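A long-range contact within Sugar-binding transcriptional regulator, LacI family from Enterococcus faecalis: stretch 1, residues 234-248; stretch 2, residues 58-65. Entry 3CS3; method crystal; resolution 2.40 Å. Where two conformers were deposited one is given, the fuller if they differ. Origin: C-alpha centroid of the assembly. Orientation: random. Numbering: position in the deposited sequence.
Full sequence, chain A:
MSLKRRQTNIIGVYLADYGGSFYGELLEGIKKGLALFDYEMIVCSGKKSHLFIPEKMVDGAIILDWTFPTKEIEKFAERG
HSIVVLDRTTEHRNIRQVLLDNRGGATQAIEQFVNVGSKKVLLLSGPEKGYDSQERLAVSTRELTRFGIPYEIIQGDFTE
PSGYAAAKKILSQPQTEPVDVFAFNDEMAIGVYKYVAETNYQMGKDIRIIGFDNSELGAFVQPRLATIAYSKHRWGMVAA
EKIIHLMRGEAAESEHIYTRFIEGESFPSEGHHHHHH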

# COMPACT_ATOMS: atom_id res chain seq x y z
N ARG A 234 5.14 7.46 14.23
CA ARG A 234 5.62 8.71 14.82
C ARG A 234 6.05 9.71 13.76
O ARG A 234 5.86 10.91 13.94
CB ARG A 234 6.75 8.45 15.81
CG ARG A 234 6.30 7.72 17.07
CD ARG A 234 7.43 7.60 18.06
NE ARG A 234 7.20 6.55 19.04
CZ ARG A 234 7.85 6.44 20.19
NH1 ARG A 234 8.78 7.33 20.53
NH2 ARG A 234 7.57 5.43 21.02
N TRP A 235 6.63 9.21 12.67
CA TRP A 235 6.98 10.05 11.52
C TRP A 235 5.73 10.81 11.05
O TRP A 235 5.76 12.04 10.93
CB TRP A 235 7.56 9.18 10.41
CG TRP A 235 8.24 9.91 9.27
CD1 TRP A 235 8.58 11.23 9.21
CD2 TRP A 235 8.70 9.32 8.05
NE1 TRP A 235 9.21 11.50 8.02
CE2 TRP A 235 9.30 10.35 7.28
CE3 TRP A 235 8.66 8.02 7.52
CZ2 TRP A 235 9.84 10.12 6.01
CZ3 TRP A 235 9.21 7.80 6.25
CH2 TRP A 235 9.79 8.85 5.52
N GLY A 236 4.64 10.08 10.86
CA GLY A 236 3.33 10.67 10.55
C GLY A 236 2.72 11.55 11.63
O GLY A 236 2.12 12.58 11.31
N MET A 237 2.86 11.15 12.89
CA MET A 237 2.34 11.90 14.03
C MET A 237 3.02 13.26 14.16
O MET A 237 2.34 14.28 14.32
CB MET A 237 2.51 11.10 15.32
CG MET A 237 1.59 11.54 16.46
SD MET A 237 0.09 10.54 16.60
CE MET A 237 0.63 9.32 17.79
N VAL A 238 4.35 13.26 14.09
CA VAL A 238 5.18 14.47 14.17
C VAL A 238 4.94 15.38 12.96
O VAL A 238 4.91 16.61 13.11
CB VAL A 238 6.70 14.12 14.34
CG1 VAL A 238 7.57 15.34 14.21
CG2 VAL A 238 6.95 13.48 15.68
N ALA A 239 4.75 14.79 11.78
CA ALA A 239 4.42 15.57 10.58
C ALA A 239 3.07 16.28 10.70
O ALA A 239 2.94 17.44 10.33
CB ALA A 239 4.45 14.70 9.34
N ALA A 240 2.09 15.56 11.24
CA ALA A 240 0.75 16.11 11.51
C ALA A 240 0.76 17.25 12.54
O ALA A 240 0.09 18.25 12.34
CB ALA A 240 -0.19 15.01 11.95
N GLU A 241 1.53 17.10 13.61
CA GLU A 241 1.61 18.14 14.64
C GLU A 241 2.38 19.36 14.14
O GLU A 241 2.10 20.49 14.53
CB GLU A 241 2.19 17.60 15.97
CG GLU A 241 3.64 18.00 16.30
CD GLU A 241 4.16 17.42 17.62
OE1 GLU A 241 3.60 16.42 18.12
OE2 GLU A 241 5.14 17.97 18.15
N LYS A 242 3.34 19.12 13.24
CA LYS A 242 4.15 20.17 12.67
C LYS A 242 3.37 21.04 11.70
O LYS A 242 3.60 22.24 11.65
CB LYS A 242 5.36 19.58 11.95
CG LYS A 242 6.64 20.38 12.11
CD LYS A 242 7.66 19.66 12.98
CE LYS A 242 7.24 19.58 14.44
NZ LYS A 242 8.41 19.53 15.35
N ILE A 243 2.47 20.43 10.93
CA ILE A 243 1.66 21.17 9.96
C ILE A 243 0.59 22.04 10.66
O ILE A 243 0.34 23.17 10.24
CB ILE A 243 1.09 20.25 8.81
CG1 ILE A 243 0.50 21.07 7.67
CG2 ILE A 243 0.06 19.25 9.30
CD1 ILE A 243 1.50 21.51 6.70
N ILE A 244 0.01 21.52 11.75
CA ILE A 244 -0.92 22.29 12.56
C ILE A 244 -0.21 23.50 13.18
O ILE A 244 -0.62 24.63 12.95
CB ILE A 244 -1.59 21.43 13.67
CG1 ILE A 244 -2.44 20.30 13.05
CG2 ILE A 244 -2.41 22.29 14.63
CD1 ILE A 244 -3.46 20.74 12.00
N HIS A 245 0.86 23.24 13.93
CA HIS A 245 1.65 24.29 14.59
C HIS A 245 2.14 25.35 13.61
O HIS A 245 2.08 26.53 13.90
CB HIS A 245 2.83 23.69 15.36
CG HIS A 245 2.45 23.07 16.67
ND1 HIS A 245 1.37 22.22 16.82
CD2 HIS A 245 3.02 23.15 17.89
CE1 HIS A 245 1.29 21.82 18.07
NE2 HIS A 245 2.28 22.37 18.75
N LEU A 246 2.60 24.90 12.44
CA LEU A 246 3.13 25.80 11.41
C LEU A 246 2.06 26.73 10.82
O LEU A 246 2.32 27.91 10.60
CB LEU A 246 3.82 24.99 10.30
CG LEU A 246 4.36 25.65 9.03
CD1 LEU A 246 5.47 26.64 9.35
CD2 LEU A 246 4.85 24.58 8.08
N MET A 247 0.86 26.20 10.60
CA MET A 247 -0.21 26.99 10.00
C MET A 247 -0.93 27.87 11.02
O MET A 247 -1.68 28.78 10.65
CB MET A 247 -1.16 26.13 9.16
CG MET A 247 -2.39 25.55 9.84
SD MET A 247 -3.21 24.31 8.79
CE MET A 247 -2.63 24.78 7.17
N ARG A 248 -0.69 27.60 12.30
CA ARG A 248 -1.21 28.40 13.41
C ARG A 248 -0.18 29.43 13.87
O ARG A 248 -0.31 30.01 14.95
CB ARG A 248 -1.61 27.51 14.59
CG ARG A 248 -2.85 26.66 14.37
CD ARG A 248 -3.43 26.15 15.69
NE ARG A 248 -2.42 25.55 16.56
CZ ARG A 248 -2.68 24.95 17.72
NH1 ARG A 248 -1.69 24.43 18.43
NH2 ARG A 248 -3.93 24.86 18.17
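Stretch 2 (58-65) VDGAIILD

Helices that pack on a β-strand commonly present one residue per turn to it, while the strand answers with alternate side chains, and this contact illustrates the principle. Stretch 2 enters from a loop, where Asp59 has a helix-like backbone, and is extended as a strand through Ala61, Ile62 and Ile63; it runs roughly antiparallel to the helix 234-247: the two N-to-C directions make an angle of 146°, and the axes approach to 9.3 Å. Leu64 therefore lies near the beginning of stretch 1 and Asp59 near its end.

Trp235 leaves the helix sideways, yet a t rotamer brings its ring close enough for CH2 to meet Leu64 CD2 at 3.7 Å. One turn on, the CA-to-CB bond of Ala239 points toward the strand; its small CB lies 4.3 Å from Ile62 CD1, and the CA atoms of Ala239 and Ile62 are 7.3 Å apart. Ile243 continues the stripe, placing CG2 4.1 Å from the same Ile62 CD1, while Ile243 CD1 reaches Ala61 O at 3.3 Å. Gly60 offers no side chain here, and a CB would crowd both Ile243 CD1 and Met247 CE. Met247 closes the series, its CE 3.4 Å from Asp59 O and 3.7 Å from Asp59 CB. No hydrogen bond crosses the interface, so it rests on packing alone.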

# COMPACT_ATOMS: atom_id res chain seq x y z
N VAL A 58 -7.78 22.77 0.07
CA VAL A 58 -6.83 22.16 0.99
C VAL A 58 -6.07 23.23 1.77
O VAL A 58 -5.57 24.19 1.19
CB VAL A 58 -5.90 21.15 0.23
CG1 VAL A 58 -4.47 21.15 0.76
CG2 VAL A 58 -6.48 19.74 0.28
N ASP A 59 -6.01 23.08 3.09
CA ASP A 59 -5.36 24.06 3.97
C ASP A 59 -3.84 24.04 3.86
O ASP A 59 -3.20 25.10 3.80
CB ASP A 59 -5.75 23.84 5.43
CG ASP A 59 -7.16 24.32 5.75
OD1 ASP A 59 -7.83 24.91 4.88
OD2 ASP A 59 -7.59 24.11 6.90
N GLY A 60 -3.26 22.84 3.85
CA GLY A 60 -1.82 22.66 3.85
C GLY A 60 -1.41 21.31 3.30
O GLY A 60 -2.26 20.45 3.06
N ALA A 61 -0.11 21.10 3.11
CA ALA A 61 0.37 19.87 2.49
C ALA A 61 1.46 19.17 3.29
O ALA A 61 2.29 19.82 3.92
CB ALA A 61 0.83 20.13 1.05
N ILE A 62 1.42 17.84 3.25
CA ILE A 62 2.52 17.01 3.71
C ILE A 62 3.05 16.27 2.48
O ILE A 62 2.30 15.53 1.83
CB ILE A 62 2.08 16.02 4.81
CG1 ILE A 62 1.69 16.77 6.09
CG2 ILE A 62 3.20 15.01 5.13
CD1 ILE A 62 0.97 15.91 7.12
N ILE A 63 4.33 16.47 2.15
CA ILE A 63 4.90 15.94 0.91
C ILE A 63 5.95 14.85 1.14
O ILE A 63 6.98 15.08 1.79
CB ILE A 63 5.56 17.06 0.05
CG1 ILE A 63 4.69 18.33 -0.01
CG2 ILE A 63 5.96 16.54 -1.35
CD1 ILE A 63 3.57 18.30 -1.00
N LEU A 64 5.68 13.67 0.60
CA LEU A 64 6.68 12.62 0.47
C LEU A 64 6.65 12.08 -0.97
O LEU A 64 6.05 11.04 -1.24
CB LEU A 64 6.45 11.51 1.51
CG LEU A 64 7.31 10.23 1.59
CD1 LEU A 64 8.75 10.41 1.14
CD2 LEU A 64 7.26 9.68 2.99
N ASP A 65 7.30 12.81 -1.87
CA ASP A 65 7.28 12.51 -3.30
C ASP A 65 8.42 13.26 -3.98
O ASP A 65 8.36 14.48 -4.11
CB ASP A 65 5.94 12.95 -3.92
CG ASP A 65 5.80 12.59 -5.40
OD1 ASP A 65 6.69 11.91 -5.97
OD2 ASP A 65 4.78 13.00 -5.99